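Local coordinates for oxidoreductase, short-chain dehydrogenase/reductase family (Aeromonas hydrophila subsp. hydrophila, PDB 3L6E) that probably works as a nucleotide-dependent oxidoreductase of the short-chain dehydrogenase/reductase family, possibly reducing 3-dehydrosphinganine in sphingolipid metabolism, at the interface of chains A and B. Numbering follows the deposited sequence. Chains: chain A/B, Oxidoreductase, short-chain dehydrogenase/reductase family.

Contacts 1 and 2 illustrate how a two-fold interface uses the same elements twice, here in two patches whose C-alpha centres lie about 17 Å apart. In both, helix 200-210 and strand 217-226 of one chain meet the loop and strand start of the other, and B:Tyr206, A:Arg214, A:Cys217 and B:Ile224 of contact 1 return in contact 2 as A:Tyr206, B:Arg214, B:Cys217 and A:Ile224. Contact 1 centres on B:Tyr206 and strand pairing, whereas contact 2 adds a polar cluster around B:Ser216. Together they suggest a dimer joined through the C-terminal strands, although the structure alone does not prove that the pair forms in solution.

Contact 1: the interface of chains A and B. Residues chain A 209-210, 212, 214, 217-219; chain B 206, 222-224.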
loop_
_atom_site.group_PDB
_atom_site.type_symbol
_atom_site.label_atom_id
_atom_site.label_comp_id
_atom_site.label_asym_id
_atom_site.label_seq_id
_atom_site.Cartn_x
_atom_site.Cartn_y
_atom_site.Cartn_z
ATOM N N ASP A 209 3.836 -4.159 7.956
ATOM C CA ASP A 209 2.553 -3.634 8.414
ATOM C C ASP A 209 1.484 -3.966 7.380
ATOM O O ASP A 209 0.395 -4.372 7.723
ATOM C CB ASP A 209 2.587 -2.132 8.670
ATOM C CG ASP A 209 3.330 -1.765 9.933
ATOM O OD1 ASP A 209 3.880 -2.662 10.597
ATOM O OD2 ASP A 209 3.363 -0.563 10.265
ATOM N N ALA A 210 1.803 -3.783 6.112
ATOM C CA ALA A 210 0.842 -4.042 5.066
ATOM C C ALA A 210 0.466 -5.541 5.038
ATOM O O ALA A 210 -0.654 -5.884 4.727
ATOM C CB ALA A 210 1.384 -3.589 3.734
ATOM N N GLU A 212 0.101 -7.562 7.540
ATOM C CA GLU A 212 -0.624 -7.984 8.745
ATOM C C GLU A 212 -2.023 -8.502 8.391
ATOM O O GLU A 212 -2.739 -7.879 7.615
ATOM C CB GLU A 212 -0.765 -6.819 9.733
ATOM C CG GLU A 212 0.499 -6.440 10.488
ATOM C CD GLU A 212 0.767 -7.323 11.700
ATOM O OE1 GLU A 212 -0.163 -7.524 12.520
ATOM O OE2 GLU A 212 1.925 -7.799 11.834
ATOM N N ARG A 214 -5.944 -9.122 8.779
ATOM C CA ARG A 214 -7.136 -8.510 9.377
ATOM C C ARG A 214 -8.354 -9.299 8.871
ATOM O O ARG A 214 -8.261 -9.993 7.849
ATOM C CB ARG A 214 -7.242 -7.013 9.035
ATOM C CG ARG A 214 -5.997 -6.185 9.394
ATOM C CD ARG A 214 -6.269 -4.678 9.473
ATOM N NE ARG A 214 -5.017 -3.921 9.553
ATOM C CZ ARG A 214 -4.392 -3.622 10.689
ATOM N NH1 ARG A 214 -4.900 -4.008 11.856
ATOM N NH2 ARG A 214 -3.251 -2.950 10.658
ATOM N N CYS A 217 -10.383 -7.748 5.268
ATOM C CA CYS A 217 -9.613 -7.291 4.116
ATOM C C CYS A 217 -8.126 -7.528 4.265
ATOM O O CYS A 217 -7.630 -7.807 5.355
ATOM C CB CYS A 217 -9.847 -5.794 3.854
ATOM S SG CYS A 217 -9.443 -4.739 5.253
ATOM N N HIS A 218 -7.429 -7.415 3.141
ATOM C CA HIS A 218 -5.973 -7.419 3.115
ATOM C C HIS A 218 -5.490 -6.425 2.068
ATOM O O HIS A 218 -6.254 -6.001 1.215
ATOM C CB HIS A 218 -5.440 -8.820 2.763
ATOM C CG HIS A 218 -5.854 -9.296 1.402
ATOM N ND1 HIS A 218 -7.169 -9.533 1.064
ATOM C CD2 HIS A 218 -5.124 -9.583 0.292
ATOM C CE1 HIS A 218 -7.236 -9.932 -0.194
ATOM N NE2 HIS A 218 -6.009 -9.982 -0.681
ATOM N N VAL A 219 -4.207 -6.082 2.130
ATOM C CA VAL A 219 -3.570 -5.225 1.128
ATOM C C VAL A 219 -3.208 -6.095 -0.072
ATOM O O VAL A 219 -2.598 -7.138 0.091
ATOM C CB VAL A 219 -2.289 -4.574 1.723
ATOM C CG1 VAL A 219 -1.337 -4.068 0.610
ATOM C CG2 VAL A 219 -2.669 -3.476 2.670
ATOM N N TYR B 206 -5.166 -0.174 8.085
ATOM C CA TYR B 206 -4.220 -0.287 6.961
ATOM C C TYR B 206 -3.784 1.073 6.392
ATOM O O TYR B 206 -2.590 1.304 6.147
ATOM C CB TYR B 206 -4.826 -1.103 5.816
ATOM C CG TYR B 206 -4.736 -2.593 5.973
ATOM C CD1 TYR B 206 -3.513 -3.218 6.232
ATOM C CD2 TYR B 206 -5.867 -3.390 5.812
ATOM C CE1 TYR B 206 -3.439 -4.593 6.373
ATOM C CE2 TYR B 206 -5.796 -4.764 5.937
ATOM C CZ TYR B 206 -4.584 -5.357 6.210
ATOM O OH TYR B 206 -4.523 -6.722 6.330
ATOM N N LEU B 222 -1.908 2.710 -1.987
ATOM C CA LEU B 222 -2.315 1.526 -1.237
ATOM C C LEU B 222 -3.596 0.929 -1.810
ATOM O O LEU B 222 -4.605 1.607 -1.940
ATOM C CB LEU B 222 -2.501 1.872 0.236
ATOM C CG LEU B 222 -2.887 0.766 1.218
ATOM C CD1 LEU B 222 -1.724 -0.129 1.463
ATOM C CD2 LEU B 222 -3.311 1.391 2.529
ATOM N N PHE B 223 -3.543 -0.343 -2.168
ATOM C CA PHE B 223 -4.704 -1.005 -2.689
ATOM C C PHE B 223 -5.151 -2.041 -1.648
ATOM O O PHE B 223 -4.386 -2.917 -1.282
ATOM C CB PHE B 223 -4.381 -1.636 -4.032
ATOM C CG PHE B 223 -4.126 -0.638 -5.129
ATOM C CD1 PHE B 223 -2.890 -0.025 -5.257
ATOM C CD2 PHE B 223 -5.122 -0.350 -6.074
ATOM C CE1 PHE B 223 -2.644 0.886 -6.301
ATOM C CE2 PHE B 223 -4.885 0.546 -7.108
ATOM C CZ PHE B 223 -3.645 1.173 -7.218
ATOM N N ILE B 224 -6.363 -1.871 -1.120
ATOM C CA ILE B 224 -6.938 -2.821 -0.170
ATOM C C ILE B 224 -8.106 -3.539 -0.827
ATOM O O ILE B 224 -8.971 -2.915 -1.477
ATOM C CB ILE B 224 -7.400 -2.161 1.135
ATOM C CG1 ILE B 224 -6.269 -1.327 1.750
ATOM C CG2 ILE B 224 -7.866 -3.233 2.154
ATOM C CD1 ILE B 224 -6.757 -0.291 2.714
#
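Strand 217-226 of each chain runs antiparallel to its twin at this C-terminal edge, with A:Val219 bridged to B:Ile224, while B:Tyr206 reaches over from helix 200-210 against the loop and strand start of chain A. The tyrosine ring is sandwiched. On one face lies the extended chain of A:Arg214, the two side chains pointing opposite ways, with NE over the ring centre, 3.5 Å from the centroid, in a cation-pi contact. The guanidinium stands steeply on the ring, the planes 77° apart. On the other face methyl CG2 of A:Val219 sits toward the rim, 3.7 Å from B:Tyr206 CD1. The same methyl touches B:Leu222 CD1 at 3.7 Å, the two side chains crossing at about a right angle.

At the ring tip, the phenol OH of B:Tyr206 donates to the main-chain O of A:Glu212, a poorly ordered residue, at 2.5 Å and close to head-on to the carbonyl (170°). A:Cys217 O is level with the ring at its rim and takes a weak bond from the same hydroxyl. A:Cys217 SG, turned between its backbone N and carbonyl carbon (chi1 58°), rests against B:Tyr206 CE2 at 3.7 Å, and B:Ile224 CG2 packs on A:Cys217 CB. With its faces packed and its tip bonded, the tyrosine joins helix to partner loop and strand, and so appears to brace the paired strands of the dimer.

Contact 2: the interface of chains A and B. Residues chain A 198-199, 202-203, 206, 224-225; chain B 214-217.
One face of the A:Tyr206 ring is covered by B:Arg214, whose CD lies toward the rim, 3.7 Å from the ring centroid, in a CH-pi contact; B:Cys217 O meets the ring's border within its plane and receives only a weak bond from the phenol OH. The arginine chain heads the other way from the tyrosine and turns about the CG-CD bond (chi3 101°), which lifts NE off the face. The guanidinium therefore stands on edge above the ring, 88° between the planes, with its NH1 end 4.2 Å from A:Tyr206 CE1. It is thus the aliphatic part of B:Arg214 that lies nearest the ring.

The carboxylate of A:Asp202 is the second flat group. Its OD2 is gripped from opposite faces of the carboxylate plane by two donors of one residue: the hydroxyl OG of B:Ser216 at 3.0 Å, on the anti side, and the backbone N of B:Ser216 at 3.1 Å, almost in line with the C-O bond. B:Arg214 NE, 4.2 Å from A:Asp202 OD1, makes no salt bridge, though its opposite charge may stabilise the carboxylate.

The same B:Ser216 OG accepts an almost straight bond from the backbone N of A:Thr199, 2.7 Å long, and so relays between loop and carboxylate. A:Thr199 OG1 in turn accepts from A:Asp202 N at 3.2 Å, an N-cap that would steady the first helical turn carrying the aspartate.

Beside this polar cluster, B:Cys217 packs against a mostly apolar patch: SG touches A:Asp202 CB at 3.6 Å and also A:Tyr206 CE2, while CB meets the selenomethionine methyl CE of A:Met198 and A:Ile224 CG2.

In the fold, the site brings the start of helix 200-210, the loop ahead of it and the end of strand 217-226 in chain A against the 214-216 loop and strand start of chain B.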
loop_
_atom_site.group_PDB
_atom_site.type_symbol
_atom_site.label_atom_id
_atom_site.label_comp_id
_atom_site.label_asym_id
_atom_site.label_seq_id
_atom_site.Cartn_x
_atom_site.Cartn_y
_atom_site.Cartn_z
HETATM N N MSE A 198 16.182 5.141 -0.069
HETATM C CA MSE A 198 15.261 4.344 0.763
HETATM C C MSE A 198 16.028 3.266 1.534
HETATM O O MSE A 198 16.745 2.468 0.945
HETATM C CB MSE A 198 14.166 3.696 -0.094
HETATM C CG MSE A 198 13.201 2.750 0.658
HETATM SE SE MSE A 198 11.880 1.873 -0.515
HETATM C CE MSE A 198 11.197 3.447 -1.428
ATOM N N THR A 199 15.892 3.250 2.855
ATOM C CA THR A 199 16.562 2.214 3.650
ATOM C C THR A 199 15.736 0.932 3.637
ATOM O O THR A 199 14.520 0.997 3.584
ATOM C CB THR A 199 16.812 2.644 5.120
ATOM O OG1 THR A 199 15.587 2.643 5.855
ATOM C CG2 THR A 199 17.449 4.014 5.194
ATOM N N ASP A 202 13.066 0.835 6.784
ATOM C CA ASP A 202 11.832 1.580 6.552
ATOM C C ASP A 202 10.944 0.878 5.504
ATOM O O ASP A 202 9.716 0.764 5.684
ATOM C CB ASP A 202 12.143 2.992 6.068
ATOM C CG ASP A 202 12.745 3.900 7.144
ATOM O OD1 ASP A 202 12.686 3.621 8.371
ATOM O OD2 ASP A 202 13.260 4.953 6.725
ATOM N N ALA A 203 11.564 0.412 4.419
ATOM C CA ALA A 203 10.821 -0.307 3.377
ATOM C C ALA A 203 10.111 -1.511 4.034
ATOM O O ALA A 203 8.888 -1.583 4.036
ATOM C CB ALA A 203 11.751 -0.739 2.239
ATOM N N TYR A 206 6.963 -0.749 6.387
ATOM C CA TYR A 206 5.732 -0.544 5.617
ATOM C C TYR A 206 5.159 -1.850 5.097
ATOM O O TYR A 206 3.960 -2.067 5.175
ATOM C CB TYR A 206 5.953 0.363 4.401
ATOM C CG TYR A 206 6.005 1.831 4.728
ATOM C CD1 TYR A 206 4.963 2.450 5.425
ATOM C CD2 TYR A 206 7.100 2.598 4.356
ATOM C CE1 TYR A 206 5.026 3.806 5.734
ATOM C CE2 TYR A 206 7.157 3.933 4.645
ATOM C CZ TYR A 206 6.123 4.533 5.321
ATOM O OH TYR A 206 6.220 5.876 5.603
ATOM N N ILE A 224 5.824 1.939 -2.558
ATOM C CA ILE A 224 6.606 2.828 -1.689
ATOM C C ILE A 224 7.581 3.632 -2.530
ATOM O O ILE A 224 8.290 3.063 -3.351
ATOM C CB ILE A 224 7.417 2.036 -0.642
ATOM C CG1 ILE A 224 6.523 1.043 0.109
ATOM C CG2 ILE A 224 8.105 2.985 0.351
ATOM C CD1 ILE A 224 7.327 -0.076 0.725
ATOM N N GLY A 225 7.633 4.948 -2.310
ATOM C CA GLY A 225 8.578 5.821 -3.028
ATOM C C GLY A 225 9.510 6.574 -2.096
ATOM O O GLY A 225 9.199 6.757 -0.920
ATOM N N ARG B 214 8.144 7.989 7.936
ATOM C CA ARG B 214 9.438 7.351 8.192
ATOM C C ARG B 214 10.474 8.229 7.504
ATOM O O ARG B 214 10.104 9.072 6.676
ATOM C CB ARG B 214 9.482 5.913 7.644
ATOM C CG ARG B 214 8.226 5.097 7.923
ATOM C CD ARG B 214 8.465 3.591 7.860
ATOM N NE ARG B 214 8.590 3.068 9.216
ATOM C CZ ARG B 214 7.611 2.466 9.883
ATOM N NH1 ARG B 214 6.435 2.245 9.313
ATOM N NH2 ARG B 214 7.839 2.051 11.119
ATOM N N SER B 215 11.755 8.062 7.845
ATOM C CA SER B 215 12.792 8.996 7.369
ATOM C C SER B 215 13.089 8.904 5.873
ATOM O O SER B 215 13.154 9.925 5.191
ATOM C CB SER B 215 14.086 8.852 8.171
ATOM O OG SER B 215 13.822 8.991 9.563
ATOM N N SER B 216 13.253 7.690 5.358
ATOM C CA SER B 216 13.797 7.515 4.010
ATOM C C SER B 216 12.784 7.261 2.874
ATOM O O SER B 216 13.191 7.145 1.718
ATOM C CB SER B 216 14.839 6.393 4.020
ATOM O OG SER B 216 14.208 5.132 3.903
ATOM N N CYS B 217 11.497 7.156 3.191
ATOM C CA CYS B 217 10.490 6.784 2.183
ATOM C C CYS B 217 9.087 6.962 2.715
ATOM O O CYS B 217 8.900 7.178 3.924
ATOM C CB CYS B 217 10.666 5.321 1.723
ATOM S SG CYS B 217 10.546 4.063 3.056
#